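Local coordinates for protein L-iditol 2-dehydrogenase (Clostridium scindens, PDB 4OH1) that probably oxidises polyols such as L-iditol with NAD+ as a zinc-containing member of the medium-chain alcohol dehydrogenase family, at residues A[2-8]-A[20-26]; A[259-263]-A[292-296]. All coordinates share one frame. Numbering follows the deposited sequence.

Contact 1 and contact 2 lie on opposite sides of the chain's centre, their own centres 43 Å apart and their nearest atoms about 27 Å apart, so they do not touch. Contact 1 comes first along the chain and closes before contact 2 opens: it is the N-terminal hairpin of strands 2-9 and 20-26, its Val-7 side chain about 14 Å from a bound zinc ion. Contact 2 belongs to the Rossmann-type part, where helix 252-261 meets the start of strand 294-297, outermost within this chain in the six-stranded parallel sheet. They share no helix, strand or sheet. Together they sample both halves of the fold, the one with the N-terminal hairpin and the far edge of the other, where a second subunit continues the sheet.

Contact 1 (A[2-8]-A[20-26]); sequences MRQLFVT and TVDMMEA
Phe-6 (chi1 m) overlaps selenomethionine Met-24 (chi1 m, chi2 t, chi3 p) in an oblique Met-aromatic contact, Met-24 SE lying 4.3 Å from the ring centroid and 3.8 Å from Phe-6 CD1. Both backbones are extended and antiparallel, with local axes 4.6 Å apart at closest approach and 141° between their directions. Hydrogen-bonded pairs are Met-2 with Ala-26, Gln-4 with Met-24 and Phe-6 with Asp-22; Met-2 N to Ala-26 O is 2.7 Å, Met-24 N to Gln-4 O 2.9 Å, and Phe-6 N to Asp-22 O 3.0 Å, whereas Gln-4 N to Met-24 O is weak at 3.4 Å. The non-hydrogen-bonded pairs are Arg-3 with Glu-25, Leu-5 with Met-23 (CA to CA 4.3 Å) and Val-7 with Val-21 (CA to CA 4.7 Å). On their face helix 330-338 covers Leu-5 and Val-21. Arg-3 runs along selenomethionine Met-23 (Arg-3 CD to Met-23 SE 3.9 Å), and its NE forms a salt bridge with Glu-132. At the far end Thr-8 N bonds to Thr-20 O (3.0 Å), and Thr-8 OG1, chi1 p, donates a very short 2.5 Å bond to Asp-22 OD2. This is a twisted antiparallel beta hairpin with a long connection, packed on helices 330-338 and 48-54.

Contact 2 (A[259-263]-A[292-296]); sequences LQLLA and QKHIH
Helix 252-261 ends within 259-263: Leu-259 to Leu-261 are helical, Leu-262 leaves helical geometry (phi/psi -70/128°), and Leu-262 N still bonds to Leu-259 O at 3.2 Å. In 292-296 Gln-292 has positive phi (55/42°) just after helix 284-290, Lys-293 is extended, and strand 294-297 follows. The backbones stand well apart, with CA atoms 7.3 Å apart for Ala-263 and Lys-293 and 8.4 Å for Leu-259 and Ile-295, so side chains bridge the gap. Lys-293 does most of this, its chain nearly straight (chi1 m, then t throughout). Its NZ donates to Leu-259 O at 2.8 Å and to a water at 2.8 Å; that water lies 2.4 Å from Gln-260 O and 3.2 Å from Leu-262 O. The ammonium thus meets one carbonyl at the C-terminal end of the helix directly and two more through the water, where the helix dipole favours a positive charge, and also forms a salt bridge with Asp-287. Its aliphatic part packs on Leu-262, Lys-293 CG lying 3.8 Å from Leu-262 CD2. Leu-259 (chi1 t, chi2 p) also meets Ile-295 (chi1 m, chi2 t), Leu-259 CD1 to Ile-295 CD1 3.7 Å. Within the Rossmann-type sheet, Tyr-270 of strand 266-270 touches Leu-259 and Ile-295 while Ala-268 touches Leu-262. Residues 294-296 pair antiparallel with a strand of the second subunit, so the sheet, in which strand 294-297 is flanked by strand 266-270, continues across that interface.

Contact 1 (A[2-8]-A[20-26])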
HETATM    1  N   MSE A   2     -13.068 -11.519 -45.978  1.00 62.04           N
HETATM    2  CA  MSE A   2     -12.788 -10.148 -45.610  1.00 56.46           C
HETATM    3  C   MSE A   2     -11.307  -9.856 -45.763  1.00 51.03           C
HETATM    4  O   MSE A   2     -10.508 -10.771 -45.905  1.00 50.43           O
HETATM    5  CB  MSE A   2     -13.124 -10.009 -44.149  1.00 56.89           C
HETATM    6  CG  MSE A   2     -12.452 -11.123 -43.390  1.00 60.26           C
HETATM    7 SE   MSE A   2     -12.280 -10.683 -41.582  0.75 59.91          SE
HETATM    8  CE  MSE A   2     -11.021 -12.009 -40.866  1.00 64.59           C
ATOM      9  N   ARG A   3     -10.947  -8.580 -45.661  1.00 47.64           N
ATOM     10  CA  ARG A   3      -9.539  -8.146 -45.690  1.00 45.58           C
ATOM     11  C   ARG A   3      -8.838  -8.327 -44.315  1.00 43.76           C
ATOM     12  O   ARG A   3      -9.362  -7.935 -43.298  1.00 43.10           O
ATOM     13  CB  ARG A   3      -9.465  -6.680 -46.113  1.00 44.12           C
ATOM     14  CG  ARG A   3     -10.165  -6.419 -47.446  1.00 46.41           C
ATOM     15  CD  ARG A   3      -9.991  -5.004 -47.917  1.00 46.52           C
ATOM     16  NE  ARG A   3     -10.650  -4.084 -47.005  1.00 46.51           N
ATOM     17  CZ  ARG A   3     -10.453  -2.767 -46.974  1.00 46.34           C
ATOM     18  NH1 ARG A   3      -9.579  -2.186 -47.783  1.00 47.04           N
ATOM     19  NH2 ARG A   3     -11.111  -2.039 -46.080  1.00 48.14           N
ATOM     20  N   GLN A   4      -7.670  -8.946 -44.298  1.00 42.37           N
ATOM     21  CA  GLN A   4      -6.875  -9.048 -43.089  1.00 41.95           C
ATOM     22  C   GLN A   4      -5.397  -8.983 -43.446  1.00 40.11           C
ATOM     23  O   GLN A   4      -5.020  -9.511 -44.467  1.00 40.25           O
ATOM     24  CB  GLN A   4      -7.187 -10.340 -42.372  1.00 41.43           C
ATOM     25  CG  GLN A   4      -6.350 -10.591 -41.107  1.00 41.45           C
ATOM     26  CD  GLN A   4      -6.883 -11.755 -40.280  1.00 42.79           C
ATOM     27  OE1 GLN A   4      -7.798 -12.428 -40.703  1.00 43.35           O
ATOM     28  NE2 GLN A   4      -6.331 -11.961 -39.075  1.00 43.97           N
ATOM     29  N   LEU A   5      -4.579  -8.362 -42.574  1.00 40.28           N
ATOM     30  CA  LEU A   5      -3.131  -8.293 -42.719  1.00 38.55           C
ATOM     31  C   LEU A   5      -2.464  -9.370 -41.907  1.00 41.27           C
ATOM     32  O   LEU A   5      -2.891  -9.645 -40.814  1.00 42.90           O
ATOM     33  CB  LEU A   5      -2.622  -6.973 -42.180  1.00 37.54           C
ATOM     34  CG  LEU A   5      -3.350  -5.773 -42.748  1.00 37.28           C
ATOM     35  CD1 LEU A   5      -2.741  -4.478 -42.224  1.00 38.44           C
ATOM     36  CD2 LEU A   5      -3.334  -5.813 -44.232  1.00 38.77           C
ATOM     37  N   PHE A   6      -1.379  -9.915 -42.440  1.00 41.88           N
ATOM     38  CA  PHE A   6      -0.619 -10.957 -41.803  1.00 44.24           C
ATOM     39  C   PHE A   6       0.844 -10.582 -41.892  1.00 46.63           C
ATOM     40  O   PHE A   6       1.292  -9.888 -42.831  1.00 48.51           O
ATOM     41  CB  PHE A   6      -0.824 -12.280 -42.550  1.00 48.01           C
ATOM     42  CG  PHE A   6      -2.209 -12.837 -42.429  1.00 48.31           C
ATOM     43  CD1 PHE A   6      -3.237 -12.376 -43.261  1.00 48.96           C
ATOM     44  CD2 PHE A   6      -2.498 -13.816 -41.489  1.00 49.52           C
ATOM     45  CE1 PHE A   6      -4.530 -12.875 -43.144  1.00 47.74           C
ATOM     46  CE2 PHE A   6      -3.804 -14.330 -41.367  1.00 49.18           C
ATOM     47  CZ  PHE A   6      -4.819 -13.850 -42.193  1.00 47.93           C
ATOM     48  N   VAL A   7       1.597 -11.040 -40.913  1.00 47.67           N
ATOM     49  CA  VAL A   7       3.036 -10.920 -40.937  1.00 47.97           C
ATOM     50  C   VAL A   7       3.458 -12.066 -41.821  1.00 51.55           C
ATOM     51  O   VAL A   7       3.193 -13.214 -41.465  1.00 53.91           O
ATOM     52  CB  VAL A   7       3.636 -11.115 -39.534  1.00 48.67           C
ATOM     53  CG1 VAL A   7       5.163 -11.140 -39.592  1.00 51.29           C
ATOM     54  CG2 VAL A   7       3.186 -10.002 -38.627  1.00 47.08           C
ATOM     55  N   THR A   8       4.067 -11.754 -42.976  1.00 52.12           N
ATOM     56  CA  THR A   8       4.512 -12.755 -43.962  1.00 56.60           C
ATOM     57  C   THR A   8       6.008 -13.135 -43.878  1.00 58.45           C
ATOM     58  O   THR A   8       6.372 -14.242 -44.233  1.00 62.70           O
ATOM     59  CB  THR A   8       4.132 -12.326 -45.408  1.00 58.29           C
ATOM     60  OG1 THR A   8       4.503 -10.961 -45.638  1.00 56.17           O
ATOM     61  CG2 THR A   8       2.612 -12.465 -45.623  1.00 55.03           C
ATOM     62  N   THR A  20       8.004  -8.423 -43.459  1.00 60.87           N
ATOM     63  CA  THR A  20       6.934  -7.922 -44.340  1.00 57.83           C
ATOM     64  C   THR A  20       5.478  -8.112 -43.825  1.00 53.83           C
ATOM     65  O   THR A  20       5.172  -9.001 -43.017  1.00 51.40           O
ATOM     66  CB  THR A  20       7.044  -8.610 -45.697  1.00 58.63           C
ATOM     67  OG1 THR A  20       6.964 -10.027 -45.499  1.00 61.75           O
ATOM     68  CG2 THR A  20       8.375  -8.271 -46.320  1.00 57.60           C
ATOM     69  N   VAL A  21       4.585  -7.238 -44.276  1.00 53.75           N
ATOM     70  CA  VAL A  21       3.170  -7.309 -43.909  1.00 51.11           C
ATOM     71  C   VAL A  21       2.354  -7.278 -45.169  1.00 48.90           C
ATOM     72  O   VAL A  21       2.534  -6.384 -46.010  1.00 47.89           O
ATOM     73  CB  VAL A  21       2.758  -6.131 -43.034  1.00 48.70           C
ATOM     74  CG1 VAL A  21       1.273  -6.121 -42.854  1.00 49.63           C
ATOM     75  CG2 VAL A  21       3.415  -6.257 -41.645  1.00 47.85           C
ATOM     76  N   ASP A  22       1.438  -8.221 -45.292  1.00 44.27           N
ATOM     77  CA  ASP A  22       0.687  -8.277 -46.531  1.00 49.08           C
ATOM     78  C   ASP A  22      -0.743  -8.582 -46.290  1.00 45.35           C
ATOM     79  O   ASP A  22      -1.064  -9.315 -45.391  1.00 42.63           O
ATOM     80  CB  ASP A  22       1.265  -9.335 -47.445  1.00 50.77           C
ATOM     81  CG  ASP A  22       2.644  -9.011 -47.896  1.00 52.62           C
ATOM     82  OD1 ASP A  22       2.771  -8.015 -48.621  1.00 55.91           O
ATOM     83  OD2 ASP A  22       3.556  -9.832 -47.634  1.00 54.32           O
HETATM   84  N   MSE A  23      -1.600  -8.018 -47.114  1.00 44.76           N
HETATM   85  CA  MSE A  23      -3.013  -8.326 -47.010  1.00 48.75           C
HETATM   86  C   MSE A  23      -3.323  -9.646 -47.687  1.00 49.28           C
HETATM   87  O   MSE A  23      -2.852  -9.885 -48.789  1.00 55.39           O
HETATM   88  CB  MSE A  23      -3.838  -7.251 -47.675  1.00 49.78           C
HETATM   89  CG  MSE A  23      -5.296  -7.464 -47.452  1.00 54.02           C
HETATM   90 SE   MSE A  23      -6.276  -6.112 -48.459  0.75 56.29          SE
HETATM   91  CE  MSE A  23      -6.128  -4.541 -47.305  1.00 54.00           C
HETATM   92  N   MSE A  24      -4.116 -10.488 -47.047  1.00 49.19           N
HETATM   93  CA  MSE A  24      -4.605 -11.749 -47.650  1.00 50.67           C
HETATM   94  C   MSE A  24      -6.100 -11.792 -47.496  1.00 53.19           C
HETATM   95  O   MSE A  24      -6.691 -10.931 -46.822  1.00 53.86           O
HETATM   96  CB  MSE A  24      -3.969 -12.991 -47.005  1.00 50.81           C
HETATM   97  CG  MSE A  24      -2.477 -12.966 -47.030  1.00 55.05           C
HETATM   98 SE   MSE A  24      -1.442 -14.330 -46.001  0.75 67.14          SE
HETATM   99  CE  MSE A  24      -1.447 -15.835 -47.283  1.00 61.17           C
ATOM    100  N   GLU A  25      -6.747 -12.751 -48.147  1.00 56.60           N
ATOM    101  CA  GLU A  25      -8.164 -12.944 -47.882  1.00 60.67           C
ATOM    102  C   GLU A  25      -8.328 -13.929 -46.725  1.00 56.56           C
ATOM    103  O   GLU A  25      -7.529 -14.837 -46.532  1.00 52.42           O
ATOM    104  CB  GLU A  25      -8.997 -13.344 -49.107  1.00 70.13           C
ATOM    105  CG  GLU A  25     -10.530 -13.106 -48.797  1.00 80.70           C
ATOM    106  CD  GLU A  25     -11.212 -11.984 -49.622  1.00 91.65           C
ATOM    107  OE1 GLU A  25     -11.724 -12.348 -50.720  1.00 88.51           O
ATOM    108  OE2 GLU A  25     -11.266 -10.786 -49.162  1.00 81.41           O
ATOM    109  N   ALA A  26      -9.328 -13.668 -45.905  1.00 52.62           N
ATOM    110  CA  ALA A  26      -9.617 -14.492 -44.781  1.00 51.18           C
ATOM    111  C   ALA A  26     -11.111 -14.663 -44.709  1.00 49.73           C
ATOM    112  O   ALA A  26     -11.871 -13.756 -45.031  1.00 49.23           O
ATOM    113  CB  ALA A  26      -9.114 -13.830 -43.523  1.00 49.33           C
TER

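Contact 2 (A[259-263]-A[292-296])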
ATOM      1  N   LEU A 259      18.931   3.864 -14.236  1.00 38.44           N
ATOM      2  CA  LEU A 259      19.299   3.473 -12.871  1.00 39.51           C
ATOM      3  C   LEU A 259      20.154   4.558 -12.223  1.00 39.62           C
ATOM      4  O   LEU A 259      20.006   4.889 -11.033  1.00 40.42           O
ATOM      5  CB  LEU A 259      20.037   2.135 -12.884  1.00 40.44           C
ATOM      6  CG  LEU A 259      20.373   1.483 -11.552  1.00 42.10           C
ATOM      7  CD1 LEU A 259      19.140   1.155 -10.757  1.00 41.31           C
ATOM      8  CD2 LEU A 259      21.179   0.193 -11.838  1.00 44.51           C
ATOM      9  N   GLN A 260      21.043   5.150 -13.002  1.00 39.14           N
ATOM     10  CA  GLN A 260      21.895   6.204 -12.464  1.00 40.99           C
ATOM     11  C   GLN A 260      21.171   7.453 -12.011  1.00 36.04           C
ATOM     12  O   GLN A 260      21.564   8.079 -11.056  1.00 35.13           O
ATOM     13  CB  GLN A 260      22.914   6.605 -13.503  1.00 48.18           C
ATOM     14  CG  GLN A 260      23.919   5.531 -13.725  1.00 54.80           C
ATOM     15  CD  GLN A 260      25.028   5.985 -14.635  1.00 65.92           C
ATOM     16  OE1 GLN A 260      24.808   6.755 -15.593  1.00 60.96           O
ATOM     17  NE2 GLN A 260      26.247   5.517 -14.338  1.00 64.69           N
ATOM     18  N   LEU A 261      20.121   7.791 -12.746  1.00 37.47           N
ATOM     19  CA  LEU A 261      19.218   8.916 -12.459  1.00 38.48           C
ATOM     20  C   LEU A 261      18.325   8.717 -11.260  1.00 35.44           C
ATOM     21  O   LEU A 261      17.820   9.660 -10.670  1.00 38.31           O
ATOM     22  CB  LEU A 261      18.296   9.162 -13.661  1.00 38.59           C
ATOM     23  CG  LEU A 261      18.932   9.710 -14.919  1.00 38.32           C
ATOM     24  CD1 LEU A 261      17.945   9.583 -16.050  1.00 41.13           C
ATOM     25  CD2 LEU A 261      19.384  11.130 -14.764  1.00 38.78           C
ATOM     26  N   LEU A 262      18.144   7.488 -10.873  1.00 34.75           N
ATOM     27  CA  LEU A 262      17.205   7.164  -9.860  1.00 33.07           C
ATOM     28  C   LEU A 262      17.640   7.653  -8.446  1.00 35.19           C
ATOM     29  O   LEU A 262      18.731   7.395  -7.990  1.00 34.79           O
ATOM     30  CB  LEU A 262      16.990   5.632  -9.881  1.00 32.09           C
ATOM     31  CG  LEU A 262      15.762   5.206  -9.041  1.00 35.78           C
ATOM     32  CD1 LEU A 262      14.466   5.656  -9.642  1.00 33.21           C
ATOM     33  CD2 LEU A 262      15.792   3.682  -8.910  1.00 38.25           C
ATOM     34  N   ALA A 263      16.758   8.367  -7.776  1.00 33.23           N
ATOM     35  CA  ALA A 263      16.995   8.833  -6.405  1.00 32.08           C
ATOM     36  C   ALA A 263      17.039   7.715  -5.399  1.00 32.76           C
ATOM     37  O   ALA A 263      16.597   6.597  -5.667  1.00 33.87           O
ATOM     38  CB  ALA A 263      15.925   9.790  -6.014  1.00 33.70           C
ATOM     39  N   GLN A 292      19.083   2.221  -1.534  1.00 35.64           N
ATOM     40  CA  GLN A 292      17.782   1.726  -1.305  1.00 36.72           C
ATOM     41  C   GLN A 292      16.890   1.876  -2.574  1.00 35.66           C
ATOM     42  O   GLN A 292      15.739   2.267  -2.505  1.00 35.66           O
ATOM     43  CB  GLN A 292      17.182   2.440  -0.068  1.00 41.78           C
ATOM     44  CG  GLN A 292      15.997   1.640   0.498  1.00 45.86           C
ATOM     45  CD  GLN A 292      15.498   2.094   1.850  1.00 48.43           C
ATOM     46  OE1 GLN A 292      16.007   1.675   2.896  1.00 50.62           O
ATOM     47  NE2 GLN A 292      14.472   2.953   1.836  1.00 45.99           N
ATOM     48  N   LYS A 293      17.443   1.572  -3.733  1.00 34.36           N
ATOM     49  CA  LYS A 293      16.681   1.657  -4.963  1.00 32.30           C
ATOM     50  C   LYS A 293      15.695   0.484  -5.106  1.00 31.85           C
ATOM     51  O   LYS A 293      15.820  -0.533  -4.451  1.00 32.24           O
ATOM     52  CB  LYS A 293      17.590   1.789  -6.173  1.00 34.29           C
ATOM     53  CG  LYS A 293      18.368   3.098  -6.230  1.00 33.78           C
ATOM     54  CD  LYS A 293      19.459   3.018  -7.282  1.00 35.33           C
ATOM     55  CE  LYS A 293      20.182   4.365  -7.400  1.00 36.96           C
ATOM     56  NZ  LYS A 293      21.093   4.313  -8.555  1.00 36.74           N
ATOM     57  N   HIS A 294      14.626   0.716  -5.861  1.00 33.25           N
ATOM     58  CA  HIS A 294      13.635  -0.317  -6.135  1.00 35.30           C
ATOM     59  C   HIS A 294      13.590  -0.435  -7.645  1.00 32.58           C
ATOM     60  O   HIS A 294      13.353   0.571  -8.344  1.00 30.74           O
ATOM     61  CB  HIS A 294      12.254   0.019  -5.568  1.00 35.13           C
ATOM     62  CG  HIS A 294      12.287   0.525  -4.170  1.00 33.43           C
ATOM     63  ND1 HIS A 294      12.337  -0.304  -3.086  1.00 36.83           N
ATOM     64  CD2 HIS A 294      12.302   1.782  -3.679  1.00 35.08           C
ATOM     65  CE1 HIS A 294      12.414   0.418  -1.981  1.00 34.88           C
ATOM     66  NE2 HIS A 294      12.403   1.684  -2.316  1.00 36.53           N
ATOM     67  N   ILE A 295      13.850  -1.661  -8.123  1.00 30.56           N
ATOM     68  CA  ILE A 295      13.883  -1.967  -9.560  1.00 30.62           C
ATOM     69  C   ILE A 295      12.770  -2.964  -9.882  1.00 30.47           C
ATOM     70  O   ILE A 295      12.713  -4.064  -9.301  1.00 29.26           O
ATOM     71  CB  ILE A 295      15.250  -2.584  -9.871  1.00 30.79           C
ATOM     72  CG1 ILE A 295      16.318  -1.504  -9.644  1.00 32.37           C
ATOM     73  CG2 ILE A 295      15.298  -3.108 -11.295  1.00 31.71           C
ATOM     74  CD1 ILE A 295      17.689  -2.036  -9.628  1.00 34.82           C
ATOM     75  N   HIS A 296      11.913  -2.586 -10.800  1.00 27.08           N
ATOM     76  CA  HIS A 296      10.742  -3.377 -11.115  1.00 32.99           C
ATOM     77  C   HIS A 296      10.659  -3.693 -12.579  1.00 31.85           C
ATOM     78  O   HIS A 296      11.023  -2.867 -13.452  1.00 31.52           O
ATOM     79  CB  HIS A 296       9.450  -2.599 -10.849  1.00 31.49           C
ATOM     80  CG  HIS A 296       9.400  -1.925  -9.529  1.00 34.02           C
ATOM     81  ND1 HIS A 296       9.075  -2.588  -8.371  1.00 35.50           N
ATOM     82  CD2 HIS A 296       9.596  -0.630  -9.176  1.00 37.05           C
ATOM     83  CE1 HIS A 296       9.092  -1.740  -7.358  1.00 34.85           C
ATOM     84  NE2 HIS A 296       9.420  -0.551  -7.817  1.00 34.16           N
TER
HETATM   85  O   HOH W   1      21.808   6.973  -8.903  1.00 52.05           O